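Local atomic coordinates of class II aldolase/adducin N-terminal domain-containing protein (Thermoplasma acidophilum, PDB entry 3M4R), a protein that binds zinc through its N-terminal class II aldolase-like domain, is probably an oxidoreductase as a whole, and has no established substrate. Residues N40-K44 with S114-H120; Y125-S131 with A200-H204; S56-N62 with G74-M80; G189-F193 with H204-V208. All coordinates share one frame; numbering follows the deposited sequence. Where two conformers were deposited one is given.

Overall arrangement
The chain is the N-terminal class II aldolase-like domain of a longer protein, and all four contacts reach its one mixed sheet. Interactions 1 and 2 meet at the zinc, supplying E116 and H130, and their strands 40-48 and 127-131 are neighbours. Interaction 1 is polar and only partly buried; interactions 2 and 4 lie in the core, where helix 197-215 packs apolar side chains on strands 127-131 and 189-194 and shares the ring of H204 between them. Interaction 3, its centre about 21 Å from that of interaction 4, joins the outermost strand 75-79 to strand 54-61 by backbone pairing. It is also largely buried, but supplies no zinc ligand.

Interaction 1 of 4, residues N40-K44 with S114-H120; sequences NTSVK and SVETFLH. With ZN (zinc ion), chain B.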
loop_
_atom_site.group_PDB
_atom_site.type_symbol
_atom_site.label_atom_id
_atom_site.label_comp_id
_atom_site.label_asym_id
_atom_site.label_seq_id
_atom_site.Cartn_x
_atom_site.Cartn_y
_atom_site.Cartn_z
ATOM N N ASN A 40 1.297 -0.493 -5.251
ATOM C CA ASN A 40 0.639 -1.692 -4.847
ATOM C C ASN A 40 -0.454 -1.373 -3.831
ATOM O O ASN A 40 -0.395 -0.384 -3.112
ATOM C CB ASN A 40 1.667 -2.761 -4.384
ATOM C CG ASN A 40 2.904 -2.159 -3.777
ATOM O OD1 ASN A 40 2.848 -1.661 -2.656
ATOM N ND2 ASN A 40 4.015 -2.147 -4.525
ATOM N N THR A 41 -1.479 -2.193 -3.862
ATOM C CA THR A 41 -2.609 -2.055 -3.031
ATOM C C THR A 41 -2.919 -3.389 -2.360
ATOM O O THR A 41 -2.444 -4.469 -2.805
ATOM C CB THR A 41 -3.805 -1.685 -3.891
ATOM O OG1 THR A 41 -3.925 -2.656 -4.959
ATOM C CG2 THR A 41 -3.601 -0.248 -4.486
ATOM N N SER A 42 -3.805 -3.325 -1.368
ATOM C CA SER A 42 -4.178 -4.502 -0.620
ATOM C C SER A 42 -5.483 -4.308 0.127
ATOM O O SER A 42 -5.904 -3.196 0.364
ATOM C CB SER A 42 -3.093 -4.896 0.346
ATOM O OG SER A 42 -2.989 -3.989 1.420
ATOM N N VAL A 43 -6.148 -5.413 0.406
ATOM C CA VAL A 43 -7.309 -5.422 1.252
ATOM C C VAL A 43 -7.198 -6.622 2.211
ATOM O O VAL A 43 -6.834 -7.708 1.782
ATOM C CB VAL A 43 -8.604 -5.483 0.439
ATOM C CG1 VAL A 43 -8.622 -6.686 -0.465
ATOM C CG2 VAL A 43 -9.832 -5.389 1.381
ATOM N N LYS A 44 -7.480 -6.388 3.490
ATOM C CA LYS A 44 -7.557 -7.451 4.487
ATOM C C LYS A 44 -8.984 -8.023 4.546
ATOM O O LYS A 44 -9.977 -7.290 4.655
ATOM C CB LYS A 44 -7.120 -6.941 5.853
ATOM C CG LYS A 44 -5.644 -6.541 5.874
ATOM C CD LYS A 44 -5.279 -5.875 7.189
ATOM C CE LYS A 44 -3.827 -5.316 7.152
ATOM N NZ LYS A 44 -3.653 -4.133 6.236
ATOM N N SER A 114 3.528 -8.927 -4.307
ATOM C CA SER A 114 4.380 -7.729 -4.260
ATOM C C SER A 114 5.524 -7.894 -3.266
ATOM O O SER A 114 5.297 -8.328 -2.138
ATOM C CB SER A 114 3.549 -6.510 -3.807
ATOM O OG SER A 114 4.369 -5.332 -3.698
ATOM N N VAL A 115 6.734 -7.545 -3.689
ATOM C CA VAL A 115 7.897 -7.432 -2.761
ATOM C C VAL A 115 7.675 -6.407 -1.617
ATOM O O VAL A 115 8.389 -6.435 -0.590
ATOM C CB VAL A 115 9.262 -7.182 -3.514
ATOM C CG1 VAL A 115 9.542 -8.319 -4.493
ATOM C CG2 VAL A 115 9.291 -5.810 -4.272
ATOM N N GLU A 116 6.642 -5.560 -1.734
ATOM C CA GLU A 116 6.298 -4.600 -0.669
ATOM C C GLU A 116 5.168 -5.036 0.213
ATOM O O GLU A 116 4.588 -4.202 0.925
ATOM C CB GLU A 116 5.956 -3.223 -1.308
ATOM C CG GLU A 116 7.073 -2.825 -2.246
ATOM C CD GLU A 116 7.195 -1.344 -2.496
ATOM O OE1 GLU A 116 6.629 -0.905 -3.547
ATOM O OE2 GLU A 116 7.888 -0.642 -1.688
ATOM N N THR A 117 4.878 -6.342 0.233
ATOM C CA THR A 117 3.732 -6.847 0.953
ATOM C C THR A 117 3.735 -6.491 2.413
ATOM O O THR A 117 2.662 -6.271 3.003
ATOM C CB THR A 117 3.583 -8.405 0.771
ATOM O OG1 THR A 117 3.231 -8.679 -0.597
ATOM C CG2 THR A 117 2.521 -8.942 1.692
ATOM N N PHE A 118 4.902 -6.463 3.027
ATOM C CA PHE A 118 4.948 -6.156 4.461
ATOM C C PHE A 118 4.549 -4.720 4.803
ATOM O O PHE A 118 4.064 -4.487 5.904
ATOM C CB PHE A 118 6.279 -6.482 5.071
ATOM C CG PHE A 118 6.505 -7.971 5.224
ATOM C CD1 PHE A 118 5.780 -8.688 6.143
ATOM C CD2 PHE A 118 7.367 -8.643 4.395
ATOM C CE1 PHE A 118 5.962 -10.062 6.277
ATOM C CE2 PHE A 118 7.569 -10.029 4.539
ATOM C CZ PHE A 118 6.852 -10.731 5.484
ATOM N N LEU A 119 4.647 -3.778 3.850
ATOM C CA LEU A 119 4.093 -2.412 4.118
ATOM C C LEU A 119 2.603 -2.494 4.410
ATOM O O LEU A 119 2.031 -1.746 5.259
ATOM C CB LEU A 119 4.299 -1.450 2.941
ATOM C CG LEU A 119 5.718 -1.164 2.452
ATOM C CD1 LEU A 119 5.723 -0.208 1.222
ATOM C CD2 LEU A 119 6.590 -0.615 3.591
ATOM N N HIS A 120 1.970 -3.403 3.695
ATOM C CA HIS A 120 0.525 -3.598 3.764
ATOM C C HIS A 120 0.100 -4.370 5.020
ATOM O O HIS A 120 -0.893 -4.014 5.742
ATOM C CB HIS A 120 0.105 -4.324 2.501
ATOM C CG HIS A 120 0.293 -3.488 1.266
ATOM N ND1 HIS A 120 -0.738 -2.738 0.730
ATOM C CD2 HIS A 120 1.377 -3.263 0.484
ATOM C CE1 HIS A 120 -0.281 -2.080 -0.331
ATOM N NE2 HIS A 120 0.996 -2.379 -0.508
HETATM ZN ZN ZN B . 7.435 1.163 -3.067
HETATM O O HOH W 1 4.478 -4.593 -6.434
HETATM O O HOH W 2 9.155 0.508 -3.907
#
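H120 holds CG opposite its own carbonyl carbon and beside the backbone N (chi1 -66°), which lays the edge of its ring along strand 40-44; there S42 places OG between its N and carbonyl carbon (chi1 71°) to meet it. Near the ring plane, NE2 of H120 donates to OD1 of N40 over 2.9 Å, an almost straight bond at 170°, while S42 OG and H120 ND1 form a hydrogen bond of 2.7 Å. The N40 amide, turned steeply against the imidazole, carries the hydrogen-bond network on toward the metal: its ND2 donates to OE1 of E116 at 3.1 Å, on the anti side of the carboxylate and tilted from its plane. E116 grips the zinc with both oxygens, OE1 and OE2 each 2.3 Å from the metal; H130, H132, H188 and a water complete the site. At the far end K44 NZ reaches the backbone O of H120 at 2.8 Å and also serves Y125 O and L123 O. With an alanine at N40, H120 NE2 would probably lose its acceptor and E116 OE1 its amide donor. N40 is thus a second-shell residue, its amide probably helping to orient E116 and itself probably steadied by H120.

Interaction 2 of 4, residues Y125-S131 with A200-H204; sequences YKFVMHS and AYDRH. With ZN (zinc ion), chain B.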
loop_
_atom_site.group_PDB
_atom_site.type_symbol
_atom_site.label_atom_id
_atom_site.label_comp_id
_atom_site.label_asym_id
_atom_site.label_seq_id
_atom_site.Cartn_x
_atom_site.Cartn_y
_atom_site.Cartn_z
ATOM N N TYR A 125 -5.111 -1.237 8.960
ATOM C CA TYR A 125 -6.301 -0.761 8.308
ATOM C C TYR A 125 -6.663 -1.771 7.225
ATOM O O TYR A 125 -5.790 -2.451 6.633
ATOM C CB TYR A 125 -6.060 0.618 7.678
ATOM C CG TYR A 125 -6.481 1.849 8.501
ATOM C CD1 TYR A 125 -7.829 2.128 8.729
ATOM C CD2 TYR A 125 -5.533 2.763 8.979
ATOM C CE1 TYR A 125 -8.250 3.255 9.477
ATOM C CE2 TYR A 125 -5.921 3.929 9.695
ATOM C CZ TYR A 125 -7.294 4.165 9.955
ATOM O OH TYR A 125 -7.728 5.290 10.665
ATOM N N LYS A 126 -7.958 -1.916 6.983
ATOM C CA LYS A 126 -8.434 -2.895 6.014
ATOM C C LYS A 126 -7.819 -2.665 4.622
ATOM O O LYS A 126 -7.357 -3.626 3.979
ATOM C CB LYS A 126 -9.959 -2.904 5.967
ATOM C CG LYS A 126 -10.583 -3.996 5.159
ATOM C CD LYS A 126 -12.082 -4.003 5.336
ATOM C CE LYS A 126 -12.742 -4.979 4.344
ATOM N NZ LYS A 126 -12.565 -6.418 4.750
ATOM N N PHE A 127 -7.843 -1.430 4.146
ATOM C CA PHE A 127 -7.313 -1.095 2.814
ATOM C C PHE A 127 -6.038 -0.272 2.968
ATOM O O PHE A 127 -5.970 0.624 3.782
ATOM C CB PHE A 127 -8.334 -0.250 1.982
ATOM C CG PHE A 127 -9.524 -1.023 1.520
ATOM C CD1 PHE A 127 -10.602 -1.266 2.397
ATOM C CD2 PHE A 127 -9.590 -1.512 0.220
ATOM C CE1 PHE A 127 -11.705 -1.978 1.983
ATOM C CE2 PHE A 127 -10.717 -2.259 -0.197
ATOM C CZ PHE A 127 -11.760 -2.481 0.683
ATOM N N VAL A 128 -5.033 -0.569 2.151
ATOM C CA VAL A 128 -3.784 0.163 2.115
ATOM C C VAL A 128 -3.434 0.377 0.641
ATOM O O VAL A 128 -3.560 -0.532 -0.200
ATOM C CB VAL A 128 -2.650 -0.635 2.785
ATOM C CG1 VAL A 128 -1.325 0.107 2.679
ATOM C CG2 VAL A 128 -2.981 -0.957 4.262
HETATM N N MSE A 129 -2.945 1.578 0.342
HETATM C CA MSE A 129 -2.520 1.938 -1.001
HETATM C C MSE A 129 -1.141 2.566 -0.952
HETATM O O MSE A 129 -0.862 3.439 -0.127
HETATM C CB MSE A 129 -3.519 2.929 -1.579
HETATM C CG MSE A 129 -4.866 2.274 -1.794
HETATM SE SE MSE A 129 -6.087 3.587 -2.573
HETATM C CE MSE A 129 -7.599 2.383 -2.560
ATOM N N HIS A 130 -0.294 2.125 -1.864
ATOM C CA HIS A 130 1.087 2.547 -1.958
ATOM C C HIS A 130 1.360 2.985 -3.402
ATOM O O HIS A 130 1.164 2.191 -4.310
ATOM C CB HIS A 130 2.012 1.381 -1.637
ATOM C CG HIS A 130 3.454 1.733 -1.702
ATOM N ND1 HIS A 130 3.930 2.976 -1.327
ATOM C CD2 HIS A 130 4.527 1.028 -2.140
ATOM C CE1 HIS A 130 5.242 2.996 -1.507
ATOM N NE2 HIS A 130 5.617 1.842 -2.027
ATOM N N SER A 131 1.845 4.219 -3.591
ATOM C CA SER A 131 2.315 4.678 -4.891
ATOM C C SER A 131 3.725 5.281 -4.823
ATOM O O SER A 131 4.236 5.615 -3.766
ATOM C CB SER A 131 1.358 5.727 -5.456
ATOM O OG SER A 131 1.590 6.996 -4.858
ATOM N N ALA A 200 -9.095 5.296 1.798
ATOM C CA ALA A 200 -7.673 5.212 1.453
ATOM C C ALA A 200 -7.356 6.020 0.187
ATOM O O ALA A 200 -6.338 6.715 0.123
ATOM C CB ALA A 200 -7.238 3.715 1.258
ATOM N N TYR A 201 -8.231 5.900 -0.805
ATOM C CA TYR A 201 -8.091 6.622 -2.077
ATOM C C TYR A 201 -8.183 8.120 -1.876
ATOM O O TYR A 201 -7.340 8.870 -2.329
ATOM C CB TYR A 201 -9.200 6.252 -3.055
ATOM C CG TYR A 201 -9.103 7.010 -4.368
ATOM C CD1 TYR A 201 -8.117 6.679 -5.288
ATOM C CD2 TYR A 201 -9.971 8.060 -4.681
ATOM C CE1 TYR A 201 -7.990 7.373 -6.494
ATOM C CE2 TYR A 201 -9.854 8.772 -5.905
ATOM C CZ TYR A 201 -8.854 8.401 -6.802
ATOM O OH TYR A 201 -8.682 9.050 -8.005
ATOM N N ASP A 202 -9.245 8.578 -1.245
ATOM C CA ASP A 202 -9.406 10.037 -1.080
ATOM C C ASP A 202 -8.182 10.625 -0.363
ATOM O O ASP A 202 -7.720 11.729 -0.696
ATOM C CB ASP A 202 -10.691 10.382 -0.299
ATOM C CG ASP A 202 -11.997 10.132 -1.107
ATOM O OD1 ASP A 202 -11.962 9.954 -2.362
ATOM O OD2 ASP A 202 -13.083 10.166 -0.463
ATOM N N ARG A 203 -7.669 9.908 0.640
ATOM C CA ARG A 203 -6.498 10.369 1.371
ATOM C C ARG A 203 -5.300 10.427 0.458
ATOM O O ARG A 203 -4.483 11.355 0.571
ATOM C CB ARG A 203 -6.147 9.468 2.555
ATOM C CG ARG A 203 -7.082 9.611 3.728
ATOM C CD ARG A 203 -6.983 8.526 4.794
ATOM N NE ARG A 203 -7.822 8.923 5.931
ATOM C CZ ARG A 203 -8.330 8.122 6.853
ATOM N NH1 ARG A 203 -8.095 6.841 6.830
ATOM N NH2 ARG A 203 -9.095 8.630 7.811
ATOM N N HIS A 204 -5.189 9.464 -0.458
ATOM C CA HIS A 204 -4.068 9.473 -1.389
ATOM C C HIS A 204 -4.094 10.716 -2.303
ATOM O O HIS A 204 -3.083 11.399 -2.492
ATOM C CB HIS A 204 -4.074 8.207 -2.236
ATOM C CG HIS A 204 -2.708 7.668 -2.501
ATOM N ND1 HIS A 204 -2.103 6.742 -1.670
ATOM C CD2 HIS A 204 -1.828 7.907 -3.501
ATOM C CE1 HIS A 204 -0.881 6.483 -2.123
ATOM N NE2 HIS A 204 -0.704 7.146 -3.251
HETATM ZN ZN ZN B . 7.435 1.163 -3.067
HETATM O O HOH W 2 9.155 0.508 -3.907
#
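The H204 ring meets strand 127-131 edge-on, with S131 OG and the backbone O of M129 near its plane, while L190 lies over one face. S131 OG is hydrogen-bonded to H204 NE2 at 2.8 Å, and ND1 on the other side of the ring is bonded to T192 OG1. The guanidinium of R203 and the ring of Y125, their planes 62° apart, meet only loosely, and R203 has firmer partners in D181 and the carbonyl of F193. Between these ends selenomethionine M129, extended beyond CG, pushes SE against the helix, 3.6 Å from Y201 N and 4.0 Å from A200 CB; F127 CB adds a contact to the same alanine methyl. A leucine at H204 is likely to leave S131 OG and T192 OG1 without their ring partners. H130, directed away from the helix, binds the zinc through NE2 at 2.2 Å, its ND1 being hydrogen-bonded to L190 O. Strand 127-131 therefore carries a metal ligand on one side and a buried, mostly apolar packing surface on the other, where one histidine supplies the polar tie.

Interaction 3 of 4, residues S56-N62 with G74-M80; sequences SVLRVKN and GFTGIRM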
loop_
_atom_site.group_PDB
_atom_site.type_symbol
_atom_site.label_atom_id
_atom_site.label_comp_id
_atom_site.label_asym_id
_atom_site.label_seq_id
_atom_site.Cartn_x
_atom_site.Cartn_y
_atom_site.Cartn_z
ATOM N N SER A 56 -7.883 -14.756 8.348
ATOM C CA SER A 56 -7.649 -13.407 7.916
ATOM C C SER A 56 -6.576 -13.407 6.803
ATOM O O SER A 56 -5.519 -13.983 6.983
ATOM C CB SER A 56 -7.194 -12.570 9.121
ATOM O OG SER A 56 -6.904 -11.284 8.667
ATOM N N VAL A 57 -6.920 -12.871 5.638
ATOM C CA VAL A 57 -6.080 -12.977 4.456
ATOM C C VAL A 57 -5.795 -11.551 3.976
ATOM O O VAL A 57 -6.720 -10.729 3.896
ATOM C CB VAL A 57 -6.742 -13.779 3.330
ATOM C CG1 VAL A 57 -5.891 -13.797 2.078
ATOM C CG2 VAL A 57 -7.044 -15.295 3.789
ATOM N N LEU A 58 -4.526 -11.278 3.676
ATOM C CA LEU A 58 -4.119 -10.102 2.981
ATOM C C LEU A 58 -4.099 -10.415 1.516
ATOM O O LEU A 58 -3.314 -11.203 1.042
ATOM C CB LEU A 58 -2.727 -9.590 3.444
ATOM C CG LEU A 58 -2.215 -8.308 2.758
ATOM C CD1 LEU A 58 -2.966 -7.045 3.295
ATOM C CD2 LEU A 58 -0.690 -8.227 2.993
ATOM N N ARG A 59 -4.993 -9.776 0.780
ATOM C CA ARG A 59 -5.034 -9.906 -0.668
ATOM C C ARG A 59 -4.249 -8.716 -1.202
ATOM O O ARG A 59 -4.680 -7.562 -1.100
ATOM C CB ARG A 59 -6.491 -9.884 -1.169
ATOM C CG ARG A 59 -7.279 -11.208 -1.011
ATOM C CD ARG A 59 -6.873 -12.234 -2.071
ATOM N NE ARG A 59 -7.282 -13.587 -1.721
ATOM C CZ ARG A 59 -6.951 -14.709 -2.372
ATOM N NH1 ARG A 59 -6.247 -14.686 -3.480
ATOM N NH2 ARG A 59 -7.337 -15.895 -1.881
ATOM N N VAL A 60 -3.073 -9.000 -1.728
ATOM C CA VAL A 60 -2.111 -7.983 -2.082
ATOM C C VAL A 60 -1.782 -8.118 -3.554
ATOM O O VAL A 60 -1.729 -9.216 -4.096
ATOM C CB VAL A 60 -0.822 -8.069 -1.249
ATOM C CG1 VAL A 60 -0.063 -9.417 -1.493
ATOM C CG2 VAL A 60 0.121 -6.898 -1.538
ATOM N N LYS A 61 -1.563 -6.971 -4.196
ATOM C CA LYS A 61 -1.210 -6.913 -5.596
ATOM C C LYS A 61 -0.063 -7.840 -5.932
ATOM O O LYS A 61 0.887 -7.899 -5.189
ATOM C CB LYS A 61 -0.834 -5.470 -5.960
ATOM C CG LYS A 61 -0.664 -5.260 -7.420
ATOM C CD LYS A 61 0.706 -4.969 -7.749
ATOM C CE LYS A 61 0.839 -4.444 -9.165
ATOM N NZ LYS A 61 1.898 -5.282 -9.863
ATOM N N ASN A 62 -0.148 -8.539 -7.068
ATOM C CA ASN A 62 0.872 -9.508 -7.448
ATOM C C ASN A 62 1.552 -9.134 -8.747
ATOM O O ASN A 62 1.224 -8.118 -9.336
ATOM C CB ASN A 62 0.305 -10.948 -7.451
ATOM C CG ASN A 62 -0.764 -11.163 -8.466
ATOM O OD1 ASN A 62 -0.665 -10.666 -9.585
ATOM N ND2 ASN A 62 -1.780 -11.980 -8.110
ATOM N N GLY A 74 -5.155 -10.580 -9.973
ATOM C CA GLY A 74 -3.981 -9.851 -9.586
ATOM C C GLY A 74 -3.760 -9.693 -8.120
ATOM O O GLY A 74 -2.884 -8.934 -7.751
ATOM N N PHE A 75 -4.571 -10.337 -7.276
ATOM C CA PHE A 75 -4.452 -10.225 -5.837
ATOM C C PHE A 75 -4.165 -11.584 -5.261
ATOM O O PHE A 75 -4.994 -12.497 -5.346
ATOM C CB PHE A 75 -5.680 -9.566 -5.220
ATOM C CG PHE A 75 -5.719 -8.114 -5.550
ATOM C CD1 PHE A 75 -6.280 -7.685 -6.765
ATOM C CD2 PHE A 75 -5.026 -7.195 -4.766
ATOM C CE1 PHE A 75 -6.213 -6.320 -7.137
ATOM C CE2 PHE A 75 -4.954 -5.830 -5.137
ATOM C CZ PHE A 75 -5.546 -5.398 -6.323
ATOM N N THR A 76 -3.000 -11.701 -4.661
ATOM C CA THR A 76 -2.495 -12.993 -4.144
ATOM C C THR A 76 -2.799 -12.968 -2.660
ATOM O O THR A 76 -2.602 -11.937 -1.977
ATOM C CB THR A 76 -1.027 -13.151 -4.468
ATOM O OG1 THR A 76 -0.879 -13.460 -5.884
ATOM C CG2 THR A 76 -0.283 -14.272 -3.593
ATOM N N GLY A 77 -3.304 -14.099 -2.153
ATOM C CA GLY A 77 -3.690 -14.237 -0.750
ATOM C C GLY A 77 -2.535 -14.623 0.143
ATOM O O GLY A 77 -1.932 -15.694 -0.071
ATOM N N ILE A 78 -2.278 -13.801 1.166
ATOM C CA ILE A 78 -1.231 -14.047 2.165
ATOM C C ILE A 78 -1.883 -14.201 3.516
ATOM O O ILE A 78 -2.737 -13.392 3.921
ATOM C CB ILE A 78 -0.180 -12.877 2.182
ATOM C CG1 ILE A 78 0.462 -12.703 0.797
ATOM C CG2 ILE A 78 0.922 -13.055 3.273
ATOM C CD1 ILE A 78 1.332 -13.888 0.269
ATOM N N ARG A 79 -1.521 -15.235 4.233
ATOM C CA ARG A 79 -2.091 -15.438 5.570
ATOM C C ARG A 79 -1.621 -14.322 6.481
ATOM O O ARG A 79 -0.441 -14.106 6.612
ATOM C CB ARG A 79 -1.662 -16.778 6.170
ATOM C CG ARG A 79 -2.056 -17.986 5.341
ATOM C CD ARG A 79 -1.566 -19.327 5.909
ATOM N NE ARG A 79 -2.209 -20.331 5.085
ATOM C CZ ARG A 79 -3.356 -20.935 5.357
ATOM N NH1 ARG A 79 -3.982 -20.746 6.515
ATOM N NH2 ARG A 79 -3.841 -21.777 4.469
HETATM N N MSE A 80 -2.555 -13.612 7.125
HETATM C CA MSE A 80 -2.187 -12.519 8.015
HETATM C C MSE A 80 -1.511 -13.044 9.263
HETATM O O MSE A 80 -0.586 -12.402 9.746
HETATM C CB MSE A 80 -3.394 -11.648 8.417
HETATM C CG MSE A 80 -3.685 -10.560 7.334
HETATM SE SE MSE A 80 -2.315 -9.167 7.194
HETATM C CE MSE A 80 -2.641 -8.454 8.979
#
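A close fit of this antiparallel pair is at G77, where the absence of a side chain makes a hollow for R59. The R59 chain turns about CB-CG (chi2 -76°) and folds back over its cross-strand partner, the guanidinium lying flat on G77 CA, which is 3.6 Å from its plane and under its centre. Any CB at G77 would clash with R59 CZ. The same hollow takes V57 CG1, 3.6 Å from G77 CA. R59 NH1 then donates in its own plane to F75 O at 3.1 Å, and R59 also forms salt bridges with E47, through NE, and E110, through NH1. On this face too the F75 ring leans on the opposite backbone, its CD2 3.5 Å from K61 N.

The other face is apolar along its middle: V60 CG1 meets I78 CG1 at 4.0 Å, and the twice-bent chain of selenomethionine M80 brings SE to within 3.8 Å of L58 CB. N62 closes the end, its ND2 donating to T76 OG1 at 2.8 Å; the hydroxyl is also bonded to the backbone O of P111. L58 with I78 and V60 with T76 are the hydrogen-bonded pairs, and M80 N adds a bond to S56 O.

Strand 75-79 is the outermost of the sheet here and runs into helix 80-85. Strand 54-61 lies between it and strand 40-48; F75 packs on helix 16-28, whereas L58 and V60 face helix 117-121.

Interaction 4 of 4, residues G189-F193 with H204-V208; sequences GLLTF and HINIV
Strand 189-194 and the long C-terminal helix 197-215 that follows it form a beta-alpha unit in which the helix turns back across the sheet: the segment axes approach to 9.2 Å and run in roughly opposing directions, 145° apart. L190 is the main knob. Its CD2 stands over the face of H204, 3.7 Å from the ring centroid and only 8° off the normal, a CH-pi contact. The same methyl reaches into the helix, 3.7 Å from I207 CG2 and equally 3.7 Å from V208 CG2, so that one branch of the leucine is held between the imidazole and I207, with V208 at its side.

T192, two residues on, points the same way. A chi1 of 62° turns its OG1 toward the edge of the H204 ring; H204 ND1 donates to T192 OG1 at 2.7 Å, in the ring plane. The hydroxyl is also bonded to the backbone O of A200, one turn earlier in the helix. T192 CG2 is left to the apolar side and packs on I207 CD1 at 3.8 Å. The T192 bond at its edge and the L190 methyl over its face together hold the ring against the strand.

Within the sheet the strand lies between 182-185 and 127-131, the latter carrying the zinc ligand H130, while I207 and V208 also pack on I136 of helix 134-140.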
loop_
_atom_site.group_PDB
_atom_site.type_symbol
_atom_site.label_atom_id
_atom_site.label_comp_id
_atom_site.label_asym_id
_atom_site.label_seq_id
_atom_site.Cartn_x
_atom_site.Cartn_y
_atom_site.Cartn_z
ATOM N N GLY A 189 7.804 7.245 -1.932
ATOM C CA GLY A 189 6.413 7.465 -2.292
ATOM C C GLY A 189 5.538 7.710 -1.091
ATOM O O GLY A 189 5.951 8.356 -0.114
ATOM N N LEU A 190 4.323 7.172 -1.169
ATOM C CA LEU A 190 3.294 7.447 -0.195
ATOM C C LEU A 190 2.541 6.195 0.170
ATOM O O LEU A 190 2.255 5.356 -0.693
ATOM C CB LEU A 190 2.318 8.449 -0.778
ATOM C CG LEU A 190 1.098 8.856 0.066
ATOM C CD1 LEU A 190 1.477 9.595 1.379
ATOM C CD2 LEU A 190 0.269 9.812 -0.804
ATOM N N LEU A 191 2.163 6.115 1.444
ATOM C CA LEU A 191 1.185 5.179 1.908
ATOM C C LEU A 191 -0.032 5.887 2.466
ATOM O O LEU A 191 0.078 6.798 3.308
ATOM C CB LEU A 191 1.772 4.328 2.999
ATOM C CG LEU A 191 2.844 3.326 2.565
ATOM C CD1 LEU A 191 3.709 3.045 3.782
ATOM C CD2 LEU A 191 2.178 2.025 2.001
ATOM N N THR A 192 -1.193 5.461 1.994
ATOM C CA THR A 192 -2.473 5.792 2.635
ATOM C C THR A 192 -3.282 4.539 2.926
ATOM O O THR A 192 -2.990 3.449 2.423
ATOM C CB THR A 192 -3.247 6.817 1.834
ATOM O OG1 THR A 192 -3.580 6.328 0.521
ATOM C CG2 THR A 192 -2.455 8.159 1.775
ATOM N N PHE A 193 -4.324 4.715 3.732
ATOM C CA PHE A 193 -5.053 3.600 4.264
ATOM C C PHE A 193 -6.407 4.043 4.837
ATOM O O PHE A 193 -6.649 5.239 5.064
ATOM C CB PHE A 193 -4.213 2.973 5.378
ATOM C CG PHE A 193 -3.307 3.961 6.055
ATOM C CD1 PHE A 193 -3.816 4.911 6.912
ATOM C CD2 PHE A 193 -1.957 3.962 5.785
ATOM C CE1 PHE A 193 -2.963 5.895 7.527
ATOM C CE2 PHE A 193 -1.112 4.897 6.356
ATOM C CZ PHE A 193 -1.609 5.882 7.242
ATOM N N HIS A 204 -5.189 9.464 -0.458
ATOM C CA HIS A 204 -4.068 9.473 -1.389
ATOM C C HIS A 204 -4.094 10.716 -2.303
ATOM O O HIS A 204 -3.083 11.399 -2.492
ATOM C CB HIS A 204 -4.074 8.207 -2.236
ATOM C CG HIS A 204 -2.708 7.668 -2.501
ATOM N ND1 HIS A 204 -2.103 6.742 -1.670
ATOM C CD2 HIS A 204 -1.828 7.907 -3.501
ATOM C CE1 HIS A 204 -0.881 6.483 -2.123
ATOM N NE2 HIS A 204 -0.704 7.146 -3.251
ATOM N N ILE A 205 -5.259 10.987 -2.883
ATOM C CA ILE A 205 -5.400 12.112 -3.817
ATOM C C ILE A 205 -5.140 13.433 -3.115
ATOM O O ILE A 205 -4.366 14.256 -3.611
ATOM C CB ILE A 205 -6.787 12.125 -4.506
ATOM C CG1 ILE A 205 -6.987 10.878 -5.374
ATOM C CG2 ILE A 205 -6.985 13.415 -5.335
ATOM C CD1 ILE A 205 -5.840 10.608 -6.355
ATOM N N ASN A 206 -5.783 13.624 -1.961
ATOM C CA ASN A 206 -5.650 14.863 -1.176
ATOM C C ASN A 206 -4.187 15.170 -0.898
ATOM O O ASN A 206 -3.735 16.275 -1.166
ATOM C CB ASN A 206 -6.481 14.769 0.117
ATOM C CG ASN A 206 -7.950 15.101 -0.124
ATOM O OD1 ASN A 206 -8.251 15.996 -0.931
ATOM N ND2 ASN A 206 -8.864 14.426 0.571
ATOM N N ILE A 207 -3.419 14.164 -0.486
ATOM C CA ILE A 207 -2.003 14.372 -0.173
ATOM C C ILE A 207 -1.148 14.641 -1.398
ATOM O O ILE A 207 -0.334 15.586 -1.407
ATOM C CB ILE A 207 -1.414 13.205 0.608
ATOM C CG1 ILE A 207 -1.973 13.212 2.045
ATOM C CG2 ILE A 207 0.118 13.256 0.604
ATOM C CD1 ILE A 207 -1.924 11.830 2.693
ATOM N N VAL A 208 -1.337 13.873 -2.457
ATOM C CA VAL A 208 -0.490 14.053 -3.624
ATOM C C VAL A 208 -0.806 15.406 -4.269
ATOM O O VAL A 208 0.096 16.114 -4.683
ATOM C CB VAL A 208 -0.664 12.922 -4.648
ATOM C CG1 VAL A 208 0.045 13.245 -5.931
ATOM C CG2 VAL A 208 -0.141 11.569 -4.046
#